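PDB 4PH6: 3-dehydroquinate dehydratase from Enterococcus faecalis, which catalyses the cis-dehydration of 3-dehydroquinate to 3-dehydroshikimate, the third step of the chorismate pathway, through an imine formed with an active-site lysine. Local coordinates for residues M72-T86 with L107-E119. Residues are numbered along the deposited sequence; the frame is centred on the assembly and turned at random.
Sequences MERLGQKPLLLTFRT and LVKKGALDLLDIE
Arg85, just past the end of strand 80-83, reaches across to Asp117 and Glu119 of the parallel strand 115-119. Its CG stands anti to the backbone N (chi1 -173°), and bends at chi2 and chi3 fold the chain back toward the acids. From CB the chain leads to CG, which lies 4.1 Å from Glu119 OE2. CD comes closer, 3.2 Å from Glu119 OE2. NE lies farther from that oxygen, and the bonding falls to the tip. There NH1 donates to Glu119 OE2 at 3.0 Å, in the guanidinium plane and on the anti lone pair. NH1 also meets Asp117 OD1, by a more bent bond. NH2 bonds Asp117 OD2 at 2.8 Å, nearly straight, but from above the carboxylate plane. Asp117 is thus held end-on by two nitrogens, its carboxylate turned 55° from the guanidinium. Thr83 CG2 lies over one guanidinium face, offset toward its rim. Glu119 OE2 takes a second bond, from Thr86 N at 2.8 Å. These bonds restrict rotation of the guanidinium. Arg85 is predicted to bind 3-dehydroquinate, so the two acids probably position it; it also touches His146, the predicted proton donor/acceptor.

At the other end, Asp114 OD2 accepts from Leu80 N at 2.8 Å and forms a salt bridge with Lys10. Leu80 O accepts from both Asp114 N and Leu115 N. Leu82 CD1 packs on Leu113 CB at 3.6 Å and on Leu107 CD1.

Strands 80-83 and 115-119 run parallel within the (beta/alpha)8 barrel. Helix 97-110 joins them as a beta-alpha-beta crossover. Strand 47-51 pairs with the far edge of 80-83, strand 140-147 lies on the other side of 115-119, and helix 61-73 packs against Leu80, Leu107 and Ala112.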
loop_
_atom_site.group_PDB
_atom_site.type_symbol
_atom_site.label_atom_id
_atom_site.label_comp_id
_atom_site.label_asym_id
_atom_site.label_seq_id
_atom_site.Cartn_x
_atom_site.Cartn_y
_atom_site.Cartn_z
ATOM N N MET A 72 10.490 28.745 -14.651
ATOM C CA MET A 72 11.672 28.488 -13.826
ATOM C C MET A 72 11.936 29.589 -12.799
ATOM O O MET A 72 12.286 29.309 -11.648
ATOM C CB MET A 72 12.901 28.318 -14.710
ATOM C CG MET A 72 14.178 28.116 -13.937
ATOM S SD MET A 72 14.216 26.456 -13.277
ATOM C CE MET A 72 14.376 25.498 -14.797
ATOM N N GLU A 73 11.775 30.841 -13.220
ATOM C CA GLU A 73 12.042 31.978 -12.341
ATOM C C GLU A 73 11.166 31.967 -11.100
ATOM O O GLU A 73 11.584 32.471 -10.052
ATOM C CB GLU A 73 11.849 33.299 -13.079
ATOM C CG GLU A 73 12.851 33.541 -14.179
ATOM C CD GLU A 73 12.642 34.882 -14.845
ATOM O OE1 GLU A 73 11.485 35.356 -14.864
ATOM O OE2 GLU A 73 13.637 35.470 -15.333
ATOM N N ARG A 74 9.966 31.392 -11.223
ATOM C CA ARG A 74 8.995 31.329 -10.123
ATOM C C ARG A 74 9.043 30.018 -9.311
ATOM O O ARG A 74 8.201 29.801 -8.444
ATOM C CB ARG A 74 7.567 31.519 -10.673
ATOM C CG ARG A 74 7.272 32.890 -11.288
ATOM C CD ARG A 74 6.105 32.832 -12.285
ATOM N NE ARG A 74 5.705 34.160 -12.759
ATOM C CZ ARG A 74 6.360 34.868 -13.682
ATOM N NH1 ARG A 74 7.474 34.397 -14.241
ATOM N NH2 ARG A 74 5.905 36.066 -14.041
ATOM N N LEU A 75 9.995 29.130 -9.586
ATOM C CA LEU A 75 9.930 27.797 -8.974
ATOM C C LEU A 75 10.605 27.672 -7.616
ATOM O O LEU A 75 10.644 26.589 -7.067
ATOM C CB LEU A 75 10.521 26.748 -9.913
ATOM C CG LEU A 75 9.541 26.227 -10.962
ATOM C CD1 LEU A 75 10.058 24.954 -11.593
ATOM C CD2 LEU A 75 8.183 25.964 -10.342
ATOM N N GLY A 76 11.135 28.768 -7.077
ATOM C CA GLY A 76 11.779 28.750 -5.772
ATOM C C GLY A 76 12.883 27.707 -5.642
ATOM O O GLY A 76 13.103 27.147 -4.559
ATOM N N GLN A 77 13.537 27.439 -6.776
ATOM C CA GLN A 77 14.695 26.550 -6.913
ATOM C C GLN A 77 14.303 25.067 -6.808
ATOM O O GLN A 77 15.137 24.218 -6.493
ATOM C CB GLN A 77 15.779 26.922 -5.888
ATOM C CG GLN A 77 17.197 26.427 -6.208
ATOM C CD GLN A 77 17.788 26.947 -7.534
ATOM O OE1 GLN A 77 17.252 27.845 -8.176
ATOM N NE2 GLN A 77 18.905 26.361 -7.938
ATOM N N LYS A 78 13.039 24.765 -7.096
ATOM C CA LYS A 78 12.611 23.382 -7.306
ATOM C C LYS A 78 12.901 22.946 -8.749
ATOM O O LYS A 78 12.643 23.696 -9.692
ATOM C CB LYS A 78 11.119 23.207 -7.017
ATOM C CG LYS A 78 10.704 23.334 -5.563
ATOM C CD LYS A 78 9.280 22.780 -5.370
ATOM C CE LYS A 78 8.740 23.074 -3.981
ATOM N NZ LYS A 78 8.633 24.517 -3.743
ATOM N N PRO A 79 13.422 21.727 -8.919
ATOM C CA PRO A 79 13.724 21.223 -10.264
ATOM C C PRO A 79 12.518 21.284 -11.172
ATOM O O PRO A 79 11.400 21.007 -10.741
ATOM C CB PRO A 79 14.141 19.771 -10.019
ATOM C CG PRO A 79 14.664 19.778 -8.577
ATOM C CD PRO A 79 13.799 20.777 -7.855
ATOM N N LEU A 80 12.756 21.670 -12.417
ATOM C CA LEU A 80 11.716 21.725 -13.423
ATOM C C LEU A 80 11.889 20.604 -14.448
ATOM O O LEU A 80 12.844 20.589 -15.232
ATOM C CB LEU A 80 11.710 23.084 -14.120
ATOM C CG LEU A 80 10.742 23.153 -15.306
ATOM C CD1 LEU A 80 9.308 22.793 -14.853
ATOM C CD2 LEU A 80 10.764 24.515 -15.970
ATOM N N LEU A 81 10.943 19.674 -14.405
ATOM C CA LEU A 81 10.789 18.625 -15.401
ATOM C C LEU A 81 9.828 19.077 -16.499
ATOM O O LEU A 81 8.716 19.552 -16.212
ATOM C CB LEU A 81 10.272 17.336 -14.737
ATOM C CG LEU A 81 9.808 16.162 -15.600
ATOM C CD1 LEU A 81 10.947 15.579 -16.459
ATOM C CD2 LEU A 81 9.155 15.046 -14.725
ATOM N N LEU A 82 10.256 18.928 -17.750
ATOM C CA LEU A 82 9.406 19.244 -18.894
ATOM C C LEU A 82 9.014 17.951 -19.598
ATOM O O LEU A 82 9.853 17.076 -19.843
ATOM C CB LEU A 82 10.117 20.198 -19.858
ATOM C CG LEU A 82 10.380 21.625 -19.344
ATOM C CD1 LEU A 82 10.902 22.531 -20.453
ATOM C CD2 LEU A 82 9.136 22.228 -18.736
ATOM N N THR A 83 7.739 17.837 -19.930
ATOM C CA THR A 83 7.193 16.611 -20.509
ATOM C C THR A 83 6.207 16.921 -21.609
ATOM O O THR A 83 5.230 17.616 -21.367
ATOM C CB THR A 83 6.445 15.767 -19.439
ATOM O OG1 THR A 83 7.361 15.303 -18.438
ATOM C CG2 THR A 83 5.723 14.595 -20.070
ATOM N N PHE A 84 6.443 16.417 -22.806
ATOM C CA PHE A 84 5.371 16.366 -23.798
ATOM C C PHE A 84 4.839 14.939 -23.876
ATOM O O PHE A 84 5.430 14.099 -24.552
ATOM C CB PHE A 84 5.844 16.834 -25.185
ATOM C CG PHE A 84 4.710 17.066 -26.154
ATOM C CD1 PHE A 84 4.164 18.333 -26.315
ATOM C CD2 PHE A 84 4.174 16.018 -26.885
ATOM C CE1 PHE A 84 3.103 18.548 -27.186
ATOM C CE2 PHE A 84 3.106 16.229 -27.764
ATOM C CZ PHE A 84 2.573 17.492 -27.907
ATOM N N ARG A 85 3.762 14.630 -23.163
ATOM C CA ARG A 85 3.237 13.271 -23.250
ATOM C C ARG A 85 2.585 13.067 -24.614
ATOM O O ARG A 85 1.707 13.838 -25.010
ATOM C CB ARG A 85 2.245 12.978 -22.130
ATOM C CG ARG A 85 1.776 11.528 -22.064
ATOM C CD ARG A 85 2.919 10.575 -21.787
ATOM N NE ARG A 85 3.622 10.939 -20.565
ATOM C CZ ARG A 85 4.944 11.017 -20.459
ATOM N NH1 ARG A 85 5.719 10.733 -21.495
ATOM N NH2 ARG A 85 5.492 11.350 -19.303
ATOM N N THR A 86 3.019 12.049 -25.342
ATOM C CA THR A 86 2.442 11.815 -26.664
ATOM C C THR A 86 1.084 11.144 -26.520
ATOM O O THR A 86 0.828 10.435 -25.544
ATOM C CB THR A 86 3.336 10.944 -27.556
ATOM O OG1 THR A 86 3.347 9.603 -27.052
ATOM C CG2 THR A 86 4.755 11.497 -27.583
ATOM N N LEU A 107 13.910 23.525 -26.761
ATOM C CA LEU A 107 13.957 23.705 -25.315
ATOM C C LEU A 107 15.378 23.501 -24.805
ATOM O O LEU A 107 15.862 24.255 -23.956
ATOM C CB LEU A 107 13.003 22.729 -24.617
ATOM C CG LEU A 107 11.515 23.078 -24.714
ATOM C CD1 LEU A 107 10.679 21.936 -24.183
ATOM C CD2 LEU A 107 11.194 24.374 -23.970
ATOM N N VAL A 108 16.046 22.484 -25.339
ATOM C CA VAL A 108 17.414 22.193 -24.945
ATOM C C VAL A 108 18.334 23.400 -25.194
ATOM O O VAL A 108 19.155 23.739 -24.336
ATOM C CB VAL A 108 17.960 20.951 -25.678
ATOM C CG1 VAL A 108 19.483 20.858 -25.525
ATOM C CG2 VAL A 108 17.282 19.686 -25.154
ATOM N N LYS A 109 18.161 24.057 -26.344
ATOM C CA LYS A 109 18.999 25.186 -26.741
ATOM C C LYS A 109 18.682 26.493 -26.021
ATOM O O LYS A 109 19.595 27.205 -25.606
ATOM C CB LYS A 109 18.879 25.433 -28.254
ATOM C CG LYS A 109 19.552 24.376 -29.098
ATOM C CD LYS A 109 19.136 24.486 -30.553
ATOM C CE LYS A 109 19.704 23.318 -31.344
ATOM N NZ LYS A 109 19.024 23.138 -32.654
ATOM N N LYS A 110 17.394 26.814 -25.897
ATOM C CA LYS A 110 16.984 28.148 -25.476
ATOM C C LYS A 110 15.902 28.143 -24.397
ATOM O O LYS A 110 15.360 29.198 -24.054
ATOM C CB LYS A 110 16.482 28.949 -26.680
ATOM C CG LYS A 110 17.571 29.401 -27.636
ATOM C CD LYS A 110 17.032 29.549 -29.052
ATOM C CE LYS A 110 18.025 30.303 -29.947
ATOM N NZ LYS A 110 17.502 30.508 -31.339
ATOM N N GLY A 111 15.587 26.967 -23.862
ATOM C CA GLY A 111 14.599 26.874 -22.807
ATOM C C GLY A 111 15.227 26.658 -21.447
ATOM O O GLY A 111 16.432 26.456 -21.343
ATOM N N ALA A 112 14.399 26.703 -20.403
ATOM C CA ALA A 112 14.845 26.384 -19.056
ATOM C C ALA A 112 14.220 25.072 -18.587
ATOM O O ALA A 112 13.007 24.878 -18.711
ATOM C CB ALA A 112 14.500 27.524 -18.095
ATOM N N LEU A 113 15.051 24.168 -18.066
ATOM C CA LEU A 113 14.584 22.864 -17.591
ATOM C C LEU A 113 15.716 22.094 -16.927
ATOM O O LEU A 113 16.869 22.279 -17.261
ATOM C CB LEU A 113 13.991 22.047 -18.744
ATOM C CG LEU A 113 14.891 21.679 -19.924
ATOM C CD1 LEU A 113 14.857 20.198 -20.150
ATOM C CD2 LEU A 113 14.518 22.408 -21.197
ATOM N N ASP A 114 15.383 21.215 -15.994
ATOM C CA ASP A 114 16.408 20.462 -15.277
ATOM C C ASP A 114 16.371 18.991 -15.650
ATOM O O ASP A 114 17.401 18.316 -15.627
ATOM C CB ASP A 114 16.228 20.638 -13.771
ATOM C CG ASP A 114 16.288 22.091 -13.362
ATOM O OD1 ASP A 114 17.278 22.755 -13.711
ATOM O OD2 ASP A 114 15.337 22.597 -12.747
ATOM N N LEU A 115 15.179 18.510 -15.994
ATOM C CA LEU A 115 14.973 17.138 -16.427
ATOM C C LEU A 115 14.118 17.119 -17.680
ATOM O O LEU A 115 13.214 17.934 -17.847
ATOM C CB LEU A 115 14.311 16.296 -15.332
ATOM C CG LEU A 115 14.983 16.271 -13.970
ATOM C CD1 LEU A 115 14.321 17.279 -13.045
ATOM C CD2 LEU A 115 14.927 14.877 -13.398
ATOM N N LEU A 116 14.424 16.189 -18.571
ATOM C CA LEU A 116 13.668 16.069 -19.810
ATOM C C LEU A 116 13.064 14.677 -19.900
ATOM O O LEU A 116 13.767 13.668 -19.761
ATOM C CB LEU A 116 14.563 16.357 -21.034
ATOM C CG LEU A 116 13.954 16.305 -22.444
ATOM C CD1 LEU A 116 12.675 17.139 -22.545
ATOM C CD2 LEU A 116 14.980 16.735 -23.512
ATOM N N ASP A 117 11.754 14.646 -20.114
ATOM C CA ASP A 117 11.007 13.423 -20.313
ATOM C C ASP A 117 11.040 12.993 -21.793
ATOM O O ASP A 117 10.642 13.748 -22.681
ATOM C CB ASP A 117 9.553 13.613 -19.840
ATOM C CG ASP A 117 8.691 12.372 -20.051
ATOM O OD1 ASP A 117 8.407 12.049 -21.221
ATOM O OD2 ASP A 117 8.252 11.752 -19.054
ATOM N N ILE A 118 11.500 11.771 -22.045
ATOM C CA ILE A 118 11.534 11.216 -23.392
ATOM C C ILE A 118 10.961 9.798 -23.382
ATOM O O ILE A 118 11.410 8.939 -22.635
ATOM C CB ILE A 118 12.958 11.184 -23.964
ATOM C CG1 ILE A 118 13.549 12.597 -24.001
ATOM C CG2 ILE A 118 12.973 10.536 -25.370
ATOM C CD1 ILE A 118 14.986 12.647 -24.455
ATOM N N GLU A 119 9.955 9.560 -24.206
ATOM C CA GLU A 119 9.334 8.248 -24.246
ATOM C C GLU A 119 10.258 7.208 -24.880
ATOM O O GLU A 119 10.798 7.414 -25.966
ATOM C CB GLU A 119 8.000 8.332 -24.974
ATOM C CG GLU A 119 7.030 9.217 -24.222
ATOM C CD GLU A 119 5.706 9.415 -24.920
ATOM O OE1 GLU A 119 5.512 8.893 -26.040
ATOM O OE2 GLU A 119 4.855 10.117 -24.338
HETATM O O HOH W 1 7.891 12.380 -23.748
#